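Local structure of prophenoloxidase b (Marsupenaeus japonicus, 3WKY) at residues E9-L14 against N94-V99; V86-K91 against Y120-D125; Y259-T264 against W271-D276; R284-V289 against P370-S375. The protein is a type 3 copper protein of the hemolymph, the precursor of a phenoloxidase that probably hydroxylates monophenols and oxidises o-diphenols at a dicopper centre. All coordinates share one frame; numbering follows the deposited sequence.

How the contacts relate
Contacts 1 and 2 lie in the all-alpha part of the chain, their centres about 11 Å apart, and they touch by side-chain packing. Helices 74-89, 93-103 and 109-122 follow one another in sequence, and the segments of the two contacts alternate along the chain. Leu11 and Leu14 pack on helices 93-103 and 109-122, which ties the N-terminal residues into this bundle. Contacts 3 and 4 come later, both within the copper-containing domain, with centres about 19 Å apart and nearest atoms about 7 Å apart. The centres of contacts 1 and 3 are about 35 Å apart. Contacts 1 and 2 touch no other chain, whereas contacts 3 and 4 belong to loops that take part in subunit contacts.

Contact 1: E9-L14 against N94-V99; sequences EELRQL and NVLKDV
Leu11 and Leu96 form the apolar floor of this contact, and their side chains cross at about a right angle. Methyl CD2 of Leu11 meets CD2 of Leu96 at 4.1 Å, a normal van der Waals distance, and both residues are buried. The same Leu11 CD2 lies 4.2 Å from Lys97 CB, so one methyl touches two successive residues of helix 93-103. Leu14 joins from its CD1, 4.4 Å from Lys97 CA.

The solvent side is built differently. There the aliphatic part of Lys97 lies against Glu10, with Glu10 OE1 3.3 Å from Lys97 CD. CG of Lys97 is anti to the backbone N (chi1 175°), but the chain bends at chi3 (89°), which places CE, and again at chi4 (-66°), which places NZ near Asn94 O and Asp98. The ammonium consequently stays 4.7 Å from Glu10 OE1 and instead forms a salt bridge with Asp98 OD1 at 3.2 Å, approaching from above the carboxylate plane, besides a weak hydrogen bond to Asn94 O. Glu10 and Lys97 may still attract each other through their charges, but without direct contact of the charged atoms.

The two segments bury 224 Å² between them. Around this pairing, Leu11 also reaches Tyr120 and Leu14 reaches Leu116, both of helix 109-122, while Leu96 packs on Phe87 of helix 74-89.

Contact 2: V86-K91 against Y120-D125; sequences VFIEAK and YYERKD
The guanidinium of Arg123 is the flat group facing segment 86-91, and its edge does most of the work. Ala90 O lies only 3° out of its plane and accepts a nearly straight hydrogen bond from NH1 (3.0 Å, N-H...O 175°). Asp125 OD2 is also at the edge, 2.8 Å from Arg123 NH2; as the second arm of this side-on grip, NE reaches OD1, which is tilted from the plane. Both oxygens use their syn lone pairs, and two bonds to one carboxylate would hold the guanidinium's rotation. Phe87 O is approached obliquely and takes a weak bond from NH1 at 3.2 Å. The bend at chi3 (67°) carries NE away from the line of the preceding chain. A water accepts from Arg123 NH2 and donates to Ala90 O and, weakly, to Lys91 O.

Beside this polar array, Ile88 CD1 presses on Glu122 CB at 3.5 Å, the two side chains meeting aslant; the carboxylate of Glu122 is engaged by Arg215.

Arg123 is the first residue to leave helical geometry after helix 109-122. Through Ala90 O, and weakly Phe87 O, it joins that helix end to the backbone of the last part of helix 74-89 and the loop after it, within the hemocyanin-type all-alpha domain.

Contact 3: Y259-T264 against W271-D276; sequences YFPHLT and WSSRQD. With EDO (1,2-ethanediol), chain K.
Phe260 lays one face of its ring over Ser273, with CD2 3.3 Å from Ser273 CB. Its far rim passes to Gln275, whose CG is 4.1 Å from Phe260 CZ, and the ring and the amide plane are 5° apart. CG of Phe260 stands anti to the carbonyl carbon (chi1 -69°).

The backbones run roughly antiparallel, their end-to-end directions 157° apart. Tyr259 and Arg274 form a single hydrogen-bonded antiparallel bridge, Tyr259 N to Arg274 O being 2.8 Å and Arg274 N to Tyr259 O 3.0 Å. Further along, Trp271 N bonds Leu263 O at 2.9 Å, and the same carbonyl oxygen lies in plane at the edge of the indole. Leu263 CB packs on Trp271 CD1 at 3.5 Å.

Two waters add bridges: one joins His262 N to Ser273 OG, another Leu263 N to Trp271 O. Arg274 NH1 pairs with Asp390.

The chemistry implies an antiparallel pair joined by three backbone bonds and two water bridges. Its far end meets another chain: Gln275 bonds Gln275 and Thr278 of the second subunit, and Asp276 OD2 pairs with Lys373 of that subunit. A 1,2-ethanediol, probably from the crystallisation liquor, is bound there by Gln275 NE2 and Asp276 O.

Contact 4: R284-V289 against P370-S375; sequences REIPLV and PAKKHS
Arg284 covers Ala371 with its guanidinium: Ala371 CB sits over the centre of one face, 3.9 Å from CZ. Alongside, Arg284 and Pro370 point the same way, with NH2 3.9 Å from Pro370 CG. The backbone supplies the direct polar link between the segments, Arg284 N to Pro370 O (2.9 Å, N-H...O 146°), where the CA atoms of Arg284 and Ala371 come within 4.6 Å.

Lys372 makes the other half of the contact with its aliphatic chain. Its CE lies 3.2 Å from Glu285 OE2, and its CB is touched by Ile286 CD1 at 3.8 Å. The charged nitrogen does not close on the acid: chi4 of -68° leaves NZ 4.3 Å from Glu285 OE2, too far apart for a salt bridge.

In the next shell, Ile286 N donates to Glu285 OE2 at 3.0 Å through the anti lone pair. Arg284 NH2 is bonded to Asp282 O, which would help hold the guanidinium over the methyl. The Asp369 carboxylate accepts both backbone N-H groups (OD1 from Lys373, OD2 from His374), consistent with a role in holding this part of the loop. Arg180 of the second subunit bonds the carbonyls of Arg284, Glu285 and Ala371.

The chemistry therefore combines one backbone hydrogen bond, packing of the Arg284 guanidinium and the Lys372 methylenes on Pro370, Ala371 and Ile286, and a carboxylate oxygen beside Lys372 CE; the Glu285-Lys372 attraction is probably modest, and carbonyls of both segments serve subunit association.

Contact 1: E9-L14 against N94-V99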
# COMPACT_ATOMS: atom_id res chain seq x y z
N GLU A 9 -53.59 32.43 6.82
CA GLU A 9 -52.62 32.27 7.90
C GLU A 9 -53.12 31.11 8.78
O GLU A 9 -52.51 30.75 9.77
CB GLU A 9 -52.43 33.59 8.68
CG GLU A 9 -51.79 33.54 10.09
CD GLU A 9 -50.36 32.99 10.13
OE1 GLU A 9 -49.40 33.79 10.26
OE2 GLU A 9 -50.17 31.76 10.09
N GLU A 10 -54.25 30.53 8.38
CA GLU A 10 -54.72 29.29 8.96
C GLU A 10 -53.84 28.17 8.40
O GLU A 10 -53.47 27.24 9.11
CB GLU A 10 -56.18 29.03 8.58
CG GLU A 10 -57.19 30.03 9.12
CD GLU A 10 -58.59 29.44 9.20
OE1 GLU A 10 -58.72 28.20 9.29
OE2 GLU A 10 -59.57 30.21 9.18
N LEU A 11 -53.53 28.28 7.11
CA LEU A 11 -52.66 27.33 6.41
C LEU A 11 -51.24 27.34 6.95
O LEU A 11 -50.61 26.30 7.09
CB LEU A 11 -52.59 27.69 4.93
CG LEU A 11 -53.80 27.32 4.09
CD1 LEU A 11 -53.74 28.02 2.74
CD2 LEU A 11 -53.83 25.81 3.93
N ARG A 12 -50.74 28.53 7.21
CA ARG A 12 -49.39 28.72 7.73
C ARG A 12 -49.23 28.05 9.09
O ARG A 12 -48.13 27.63 9.46
CB ARG A 12 -49.11 30.21 7.86
CG ARG A 12 -47.65 30.56 8.10
CD ARG A 12 -47.43 32.03 7.79
NE ARG A 12 -48.39 32.50 6.79
CZ ARG A 12 -48.31 33.67 6.16
NH1 ARG A 12 -47.30 34.50 6.42
NH2 ARG A 12 -49.23 34.01 5.28
N GLN A 13 -50.33 27.95 9.83
CA GLN A 13 -50.30 27.32 11.14
C GLN A 13 -50.05 25.82 11.07
O GLN A 13 -49.63 25.21 12.05
CB GLN A 13 -51.61 27.60 11.88
CG GLN A 13 -51.78 29.04 12.33
CD GLN A 13 -53.11 29.28 13.02
OE1 GLN A 13 -54.05 28.50 12.86
NE2 GLN A 13 -53.18 30.35 13.80
N LEU A 14 -50.29 25.23 9.90
CA LEU A 14 -50.09 23.80 9.72
C LEU A 14 -48.60 23.43 9.77
O LEU A 14 -48.26 22.28 10.02
CB LEU A 14 -50.68 23.34 8.40
CG LEU A 14 -52.12 23.79 8.13
CD1 LEU A 14 -52.46 23.62 6.66
CD2 LEU A 14 -53.09 23.02 8.99
N ASN A 94 -59.69 25.52 1.79
CA ASN A 94 -60.38 24.99 2.96
C ASN A 94 -60.26 23.47 3.03
O ASN A 94 -59.98 22.90 4.09
CB ASN A 94 -61.85 25.42 2.98
CG ASN A 94 -62.03 26.86 3.42
OD1 ASN A 94 -61.41 27.31 4.39
ND2 ASN A 94 -62.87 27.60 2.70
N VAL A 95 -60.48 22.81 1.90
CA VAL A 95 -60.33 21.37 1.82
C VAL A 95 -58.87 20.94 2.03
O VAL A 95 -58.60 19.94 2.70
CB VAL A 95 -60.86 20.83 0.48
CG1 VAL A 95 -60.46 19.39 0.28
CG2 VAL A 95 -62.38 20.98 0.41
N LEU A 96 -57.94 21.71 1.47
CA LEU A 96 -56.51 21.44 1.71
C LEU A 96 -56.21 21.47 3.20
O LEU A 96 -55.59 20.55 3.74
CB LEU A 96 -55.64 22.46 0.96
CG LEU A 96 -54.16 22.56 1.35
CD1 LEU A 96 -53.49 21.21 1.24
CD2 LEU A 96 -53.44 23.58 0.48
N LYS A 97 -56.67 22.52 3.87
CA LYS A 97 -56.50 22.67 5.31
C LYS A 97 -57.07 21.47 6.08
O LYS A 97 -56.46 20.99 7.04
CB LYS A 97 -57.17 23.97 5.76
CG LYS A 97 -57.19 24.20 7.27
CD LYS A 97 -58.03 25.43 7.63
CE LYS A 97 -59.50 25.09 7.87
NZ LYS A 97 -60.22 24.63 6.64
N ASP A 98 -58.23 20.98 5.65
CA ASP A 98 -58.85 19.82 6.29
C ASP A 98 -58.05 18.54 6.08
O ASP A 98 -57.90 17.73 7.00
CB ASP A 98 -60.28 19.61 5.78
CG ASP A 98 -61.22 20.73 6.17
OD1 ASP A 98 -60.89 21.51 7.09
OD2 ASP A 98 -62.30 20.82 5.55
N VAL A 99 -57.56 18.34 4.86
CA VAL A 99 -56.78 17.14 4.54
C VAL A 99 -55.47 17.13 5.34
O VAL A 99 -55.07 16.10 5.88
CB VAL A 99 -56.50 17.03 3.03
CG1 VAL A 99 -55.44 15.97 2.75
CG2 VAL A 99 -57.79 16.69 2.29

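Contact 2: V86-K91 against Y120-D125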
# COMPACT_ATOMS: atom_id res chain seq x y z
N VAL A 86 -52.02 15.04 -3.28
CA VAL A 86 -53.33 15.20 -2.67
C VAL A 86 -53.57 16.65 -2.25
O VAL A 86 -54.65 17.19 -2.48
CB VAL A 86 -53.52 14.25 -1.47
CG1 VAL A 86 -54.89 14.44 -0.83
CG2 VAL A 86 -53.34 12.80 -1.91
N PHE A 87 -52.55 17.28 -1.65
CA PHE A 87 -52.63 18.68 -1.24
C PHE A 87 -52.87 19.58 -2.46
O PHE A 87 -53.72 20.48 -2.44
CB PHE A 87 -51.33 19.14 -0.58
CG PHE A 87 -51.07 18.55 0.78
CD1 PHE A 87 -52.05 17.84 1.47
CD2 PHE A 87 -49.83 18.72 1.39
CE1 PHE A 87 -51.79 17.31 2.74
CE2 PHE A 87 -49.57 18.20 2.65
CZ PHE A 87 -50.55 17.49 3.33
N ILE A 88 -52.10 19.33 -3.51
CA ILE A 88 -52.12 20.16 -4.71
C ILE A 88 -53.45 20.04 -5.45
O ILE A 88 -53.97 21.02 -5.98
CB ILE A 88 -50.95 19.77 -5.64
CG1 ILE A 88 -49.63 20.26 -5.04
CG2 ILE A 88 -51.14 20.34 -7.04
CD1 ILE A 88 -48.40 19.49 -5.54
N GLU A 89 -54.01 18.83 -5.45
CA GLU A 89 -55.23 18.56 -6.20
C GLU A 89 -56.52 18.83 -5.41
O GLU A 89 -57.62 18.64 -5.92
CB GLU A 89 -55.22 17.13 -6.75
CG GLU A 89 -54.15 16.89 -7.82
CD GLU A 89 -54.14 15.45 -8.33
OE1 GLU A 89 -54.87 14.61 -7.77
OE2 GLU A 89 -53.39 15.17 -9.29
N ALA A 90 -56.38 19.26 -4.16
CA ALA A 90 -57.54 19.62 -3.34
C ALA A 90 -58.37 20.70 -4.02
O ALA A 90 -57.83 21.67 -4.56
CB ALA A 90 -57.09 20.09 -1.97
N LYS A 91 -59.70 20.54 -3.98
CA LYS A 91 -60.56 21.46 -4.71
C LYS A 91 -60.53 22.89 -4.17
O LYS A 91 -60.84 23.83 -4.91
CB LYS A 91 -61.99 20.93 -4.80
CG LYS A 91 -62.66 20.69 -3.47
CD LYS A 91 -63.98 19.96 -3.69
CE LYS A 91 -64.97 20.24 -2.57
NZ LYS A 91 -66.27 19.57 -2.85
N TYR A 120 -46.98 24.84 -1.89
CA TYR A 120 -47.01 26.28 -2.13
C TYR A 120 -46.37 26.66 -3.47
O TYR A 120 -46.77 27.64 -4.09
CB TYR A 120 -46.34 27.05 -1.00
CG TYR A 120 -47.22 27.35 0.20
CD1 TYR A 120 -47.62 26.34 1.06
CD2 TYR A 120 -47.63 28.65 0.48
CE1 TYR A 120 -48.40 26.60 2.16
CE2 TYR A 120 -48.42 28.93 1.59
CZ TYR A 120 -48.80 27.90 2.43
OH TYR A 120 -49.58 28.15 3.53
N TYR A 121 -45.37 25.90 -3.91
CA TYR A 121 -44.76 26.16 -5.21
C TYR A 121 -45.66 25.69 -6.35
O TYR A 121 -45.74 26.33 -7.39
CB TYR A 121 -43.37 25.49 -5.33
CG TYR A 121 -42.32 26.23 -4.55
CD1 TYR A 121 -41.76 27.39 -5.06
CD2 TYR A 121 -41.90 25.78 -3.30
CE1 TYR A 121 -40.81 28.09 -4.36
CE2 TYR A 121 -40.95 26.48 -2.59
CZ TYR A 121 -40.41 27.64 -3.13
OH TYR A 121 -39.47 28.36 -2.44
N GLU A 122 -46.34 24.58 -6.15
CA GLU A 122 -47.11 23.97 -7.23
C GLU A 122 -48.51 24.57 -7.38
O GLU A 122 -49.03 24.68 -8.49
CB GLU A 122 -47.20 22.45 -7.05
CG GLU A 122 -46.02 21.68 -7.64
CD GLU A 122 -45.85 21.93 -9.13
OE1 GLU A 122 -44.98 22.74 -9.51
OE2 GLU A 122 -46.60 21.33 -9.92
N ARG A 123 -49.13 24.94 -6.26
CA ARG A 123 -50.48 25.52 -6.34
C ARG A 123 -50.40 26.98 -6.78
O ARG A 123 -49.59 27.75 -6.27
CB ARG A 123 -51.22 25.41 -5.01
CG ARG A 123 -51.74 24.01 -4.68
CD ARG A 123 -52.59 24.03 -3.42
NE ARG A 123 -53.85 24.77 -3.59
CZ ARG A 123 -55.02 24.20 -3.88
NH1 ARG A 123 -55.11 22.89 -4.05
NH2 ARG A 123 -56.11 24.95 -4.02
N LYS A 124 -51.25 27.35 -7.74
CA LYS A 124 -51.26 28.71 -8.27
C LYS A 124 -51.89 29.72 -7.32
O LYS A 124 -51.64 30.91 -7.43
CB LYS A 124 -51.96 28.75 -9.62
CG LYS A 124 -51.23 28.02 -10.72
CD LYS A 124 -52.13 27.81 -11.93
CE LYS A 124 -51.44 26.97 -13.00
NZ LYS A 124 -50.33 27.71 -13.65
N ASP A 125 -52.71 29.23 -6.38
CA ASP A 125 -53.38 30.13 -5.45
C ASP A 125 -52.59 30.34 -4.16
O ASP A 125 -53.07 30.99 -3.23
CB ASP A 125 -54.82 29.66 -5.16
CG ASP A 125 -54.88 28.23 -4.64
OD1 ASP A 125 -53.82 27.55 -4.58
OD2 ASP A 125 -56.00 27.78 -4.30
O HOH W 1 -58.47 24.32 -6.00

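Contact 3: Y259-T264 against W271-D276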
# COMPACT_ATOMS: atom_id res chain seq x y z
N TYR A 259 -16.84 15.39 9.10
CA TYR A 259 -17.71 16.47 9.57
C TYR A 259 -18.59 15.93 10.69
O TYR A 259 -19.19 14.87 10.56
CB TYR A 259 -18.54 17.04 8.41
CG TYR A 259 -19.48 18.15 8.87
CD1 TYR A 259 -18.97 19.31 9.44
CD2 TYR A 259 -20.86 18.01 8.76
CE1 TYR A 259 -19.82 20.32 9.90
CE2 TYR A 259 -21.72 19.02 9.20
CZ TYR A 259 -21.19 20.16 9.77
OH TYR A 259 -22.02 21.17 10.23
N PHE A 260 -18.62 16.66 11.80
CA PHE A 260 -19.46 16.32 12.93
C PHE A 260 -20.48 17.45 13.09
O PHE A 260 -20.15 18.53 13.57
CB PHE A 260 -18.59 16.18 14.18
CG PHE A 260 -17.67 14.96 14.17
CD1 PHE A 260 -16.57 14.90 13.31
CD2 PHE A 260 -17.92 13.89 15.02
CE1 PHE A 260 -15.74 13.76 13.30
CE2 PHE A 260 -17.09 12.76 15.02
CZ PHE A 260 -16.01 12.70 14.16
N PRO A 261 -21.72 17.21 12.66
CA PRO A 261 -22.71 18.29 12.55
C PRO A 261 -23.18 18.90 13.88
O PRO A 261 -23.61 20.06 13.91
CB PRO A 261 -23.89 17.63 11.81
CG PRO A 261 -23.73 16.15 12.10
CD PRO A 261 -22.23 15.93 12.13
N HIS A 262 -23.12 18.12 14.96
CA HIS A 262 -23.65 18.54 16.26
C HIS A 262 -25.12 18.95 16.17
O HIS A 262 -25.52 20.00 16.68
CB HIS A 262 -22.79 19.67 16.86
CG HIS A 262 -21.40 19.24 17.21
ND1 HIS A 262 -20.36 19.28 16.30
CD2 HIS A 262 -20.88 18.73 18.35
CE1 HIS A 262 -19.26 18.83 16.88
NE2 HIS A 262 -19.55 18.50 18.13
N LEU A 263 -25.92 18.11 15.51
CA LEU A 263 -27.36 18.35 15.35
C LEU A 263 -28.16 17.15 15.84
O LEU A 263 -27.75 16.00 15.64
CB LEU A 263 -27.71 18.59 13.88
CG LEU A 263 -27.14 19.83 13.20
CD1 LEU A 263 -27.54 19.85 11.74
CD2 LEU A 263 -27.59 21.12 13.90
N THR A 264 -29.32 17.41 16.45
CA THR A 264 -30.21 16.35 16.92
C THR A 264 -31.64 16.71 16.51
O THR A 264 -32.07 17.85 16.73
CB THR A 264 -30.15 16.23 18.45
OG1 THR A 264 -28.79 15.98 18.86
CG2 THR A 264 -31.05 15.09 18.95
N TRP A 271 -27.87 13.33 14.45
CA TRP A 271 -27.39 13.02 13.11
C TRP A 271 -26.04 12.34 13.20
O TRP A 271 -25.18 12.72 14.01
CB TRP A 271 -27.24 14.30 12.27
CG TRP A 271 -28.55 14.95 11.90
CD1 TRP A 271 -29.33 15.75 12.70
CD2 TRP A 271 -29.23 14.87 10.63
NE1 TRP A 271 -30.46 16.14 12.01
CE2 TRP A 271 -30.42 15.63 10.74
CE3 TRP A 271 -28.95 14.22 9.42
CZ2 TRP A 271 -31.32 15.76 9.68
CZ3 TRP A 271 -29.85 14.34 8.38
CH2 TRP A 271 -31.02 15.11 8.52
N SER A 272 -25.83 11.35 12.35
CA SER A 272 -24.55 10.67 12.26
C SER A 272 -23.46 11.63 11.81
O SER A 272 -23.73 12.61 11.11
CB SER A 272 -24.64 9.49 11.30
OG SER A 272 -25.49 8.50 11.85
N SER A 273 -22.24 11.35 12.23
CA SER A 273 -21.08 12.14 11.84
C SER A 273 -20.23 11.32 10.87
O SER A 273 -20.54 10.16 10.59
CB SER A 273 -20.25 12.49 13.07
OG SER A 273 -21.00 13.26 14.00
N ARG A 274 -19.16 11.91 10.37
CA ARG A 274 -18.24 11.19 9.51
C ARG A 274 -16.83 11.53 9.94
O ARG A 274 -16.45 12.70 9.91
CB ARG A 274 -18.43 11.58 8.04
CG ARG A 274 -17.55 10.75 7.08
CD ARG A 274 -17.65 11.23 5.62
NE ARG A 274 -17.14 12.60 5.48
CZ ARG A 274 -17.89 13.70 5.39
NH1 ARG A 274 -19.21 13.62 5.40
NH2 ARG A 274 -17.30 14.88 5.29
N GLN A 275 -16.07 10.52 10.35
CA GLN A 275 -14.69 10.74 10.77
C GLN A 275 -13.83 11.18 9.59
O GLN A 275 -14.13 10.86 8.44
CB GLN A 275 -14.11 9.44 11.35
CG GLN A 275 -14.79 9.05 12.67
CD GLN A 275 -14.49 7.63 13.10
OE1 GLN A 275 -15.23 7.07 13.91
NE2 GLN A 275 -13.41 7.05 12.57
N ASP A 276 -12.74 11.89 9.89
CA ASP A 276 -11.73 12.14 8.87
C ASP A 276 -11.28 10.82 8.23
O ASP A 276 -11.27 9.76 8.88
CB ASP A 276 -10.49 12.82 9.48
CG ASP A 276 -10.73 14.26 9.90
OD1 ASP A 276 -11.64 14.95 9.38
OD2 ASP A 276 -9.95 14.74 10.74
C1 EDO K . -9.60 6.19 9.89
O1 EDO K . -8.87 6.21 11.13
C2 EDO K . -11.08 6.45 10.17
O2 EDO K . -11.29 7.79 10.66
O HOH W 2 -21.85 15.48 15.56
O HOH W 3 -24.63 15.28 15.34

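Contact 4: R284-V289 against P370-S375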
# COMPACT_ATOMS: atom_id res chain seq x y z
N ARG A 284 -24.74 -1.19 1.14
CA ARG A 284 -25.49 -2.43 1.18
C ARG A 284 -26.75 -2.18 2.01
O ARG A 284 -26.71 -2.13 3.23
CB ARG A 284 -24.62 -3.54 1.73
CG ARG A 284 -23.69 -4.05 0.65
CD ARG A 284 -22.29 -4.19 1.12
NE ARG A 284 -21.65 -2.90 1.37
CZ ARG A 284 -20.47 -2.79 1.96
NH1 ARG A 284 -19.85 -3.90 2.37
NH2 ARG A 284 -19.91 -1.61 2.16
N GLU A 285 -27.85 -1.95 1.30
CA GLU A 285 -29.10 -1.56 1.92
C GLU A 285 -29.76 -2.71 2.66
O GLU A 285 -29.33 -3.87 2.57
CB GLU A 285 -30.08 -1.04 0.86
CG GLU A 285 -30.07 0.47 0.69
CD GLU A 285 -30.72 1.20 1.87
OE1 GLU A 285 -30.91 2.42 1.75
OE2 GLU A 285 -31.04 0.56 2.90
N ILE A 286 -30.80 -2.37 3.41
CA ILE A 286 -31.74 -3.34 3.94
C ILE A 286 -33.09 -2.96 3.35
O ILE A 286 -33.61 -1.89 3.66
CB ILE A 286 -31.83 -3.27 5.47
CG1 ILE A 286 -30.44 -3.46 6.08
CG2 ILE A 286 -32.82 -4.32 6.01
CD1 ILE A 286 -30.36 -3.10 7.56
N PRO A 287 -33.65 -3.80 2.46
CA PRO A 287 -33.09 -5.09 2.04
C PRO A 287 -31.93 -4.94 1.07
O PRO A 287 -31.80 -3.90 0.40
CB PRO A 287 -34.28 -5.76 1.33
CG PRO A 287 -35.02 -4.60 0.74
CD PRO A 287 -34.90 -3.48 1.75
N LEU A 288 -31.09 -5.98 1.01
CA LEU A 288 -29.88 -5.97 0.20
C LEU A 288 -30.18 -5.70 -1.28
O LEU A 288 -29.36 -5.09 -1.98
CB LEU A 288 -29.13 -7.30 0.38
CG LEU A 288 -27.78 -7.51 -0.32
CD1 LEU A 288 -26.76 -6.45 0.13
CD2 LEU A 288 -27.27 -8.91 -0.03
N VAL A 289 -31.35 -6.12 -1.76
CA VAL A 289 -31.66 -5.92 -3.18
C VAL A 289 -31.77 -4.44 -3.54
O VAL A 289 -31.73 -4.08 -4.71
CB VAL A 289 -32.94 -6.66 -3.63
CG1 VAL A 289 -32.76 -8.17 -3.48
CG2 VAL A 289 -34.16 -6.17 -2.84
N PRO A 370 -21.76 1.94 6.01
CA PRO A 370 -22.32 1.70 4.67
C PRO A 370 -22.97 0.34 4.48
O PRO A 370 -23.73 0.19 3.51
CB PRO A 370 -21.09 1.83 3.76
CG PRO A 370 -19.94 1.41 4.63
CD PRO A 370 -20.29 1.99 6.00
N ALA A 371 -22.69 -0.62 5.35
CA ALA A 371 -23.33 -1.94 5.26
C ALA A 371 -24.45 -2.08 6.29
O ALA A 371 -25.02 -3.17 6.47
CB ALA A 371 -22.30 -3.04 5.44
N LYS A 372 -24.76 -0.97 6.96
CA LYS A 372 -25.87 -0.91 7.92
C LYS A 372 -25.78 -2.01 8.98
O LYS A 372 -26.73 -2.75 9.21
CB LYS A 372 -27.20 -0.97 7.16
CG LYS A 372 -27.28 0.16 6.14
CD LYS A 372 -28.67 0.30 5.56
CE LYS A 372 -28.81 1.65 4.89
NZ LYS A 372 -28.79 2.75 5.89
N LYS A 373 -24.61 -2.10 9.62
CA LYS A 373 -24.34 -3.09 10.65
C LYS A 373 -24.67 -2.54 12.03
O LYS A 373 -24.86 -3.29 12.98
CB LYS A 373 -22.85 -3.45 10.62
CG LYS A 373 -22.41 -4.16 9.34
CD LYS A 373 -20.89 -4.14 9.14
CE LYS A 373 -20.14 -4.66 10.34
NZ LYS A 373 -18.66 -4.68 10.07
N HIS A 374 -24.74 -1.22 12.14
CA HIS A 374 -24.69 -0.59 13.45
C HIS A 374 -25.95 0.16 13.86
O HIS A 374 -25.93 0.90 14.85
CB HIS A 374 -23.46 0.33 13.51
CG HIS A 374 -22.16 -0.39 13.36
ND1 HIS A 374 -21.69 -1.28 14.31
CD2 HIS A 374 -21.23 -0.36 12.37
CE1 HIS A 374 -20.52 -1.76 13.91
NE2 HIS A 374 -20.22 -1.23 12.74
N SER A 375 -27.03 -0.04 13.11
CA SER A 375 -28.32 0.57 13.43
C SER A 375 -28.22 2.07 13.60
O SER A 375 -28.63 2.62 14.62
CB SER A 375 -28.91 -0.05 14.70
OG SER A 375 -29.04 -1.44 14.54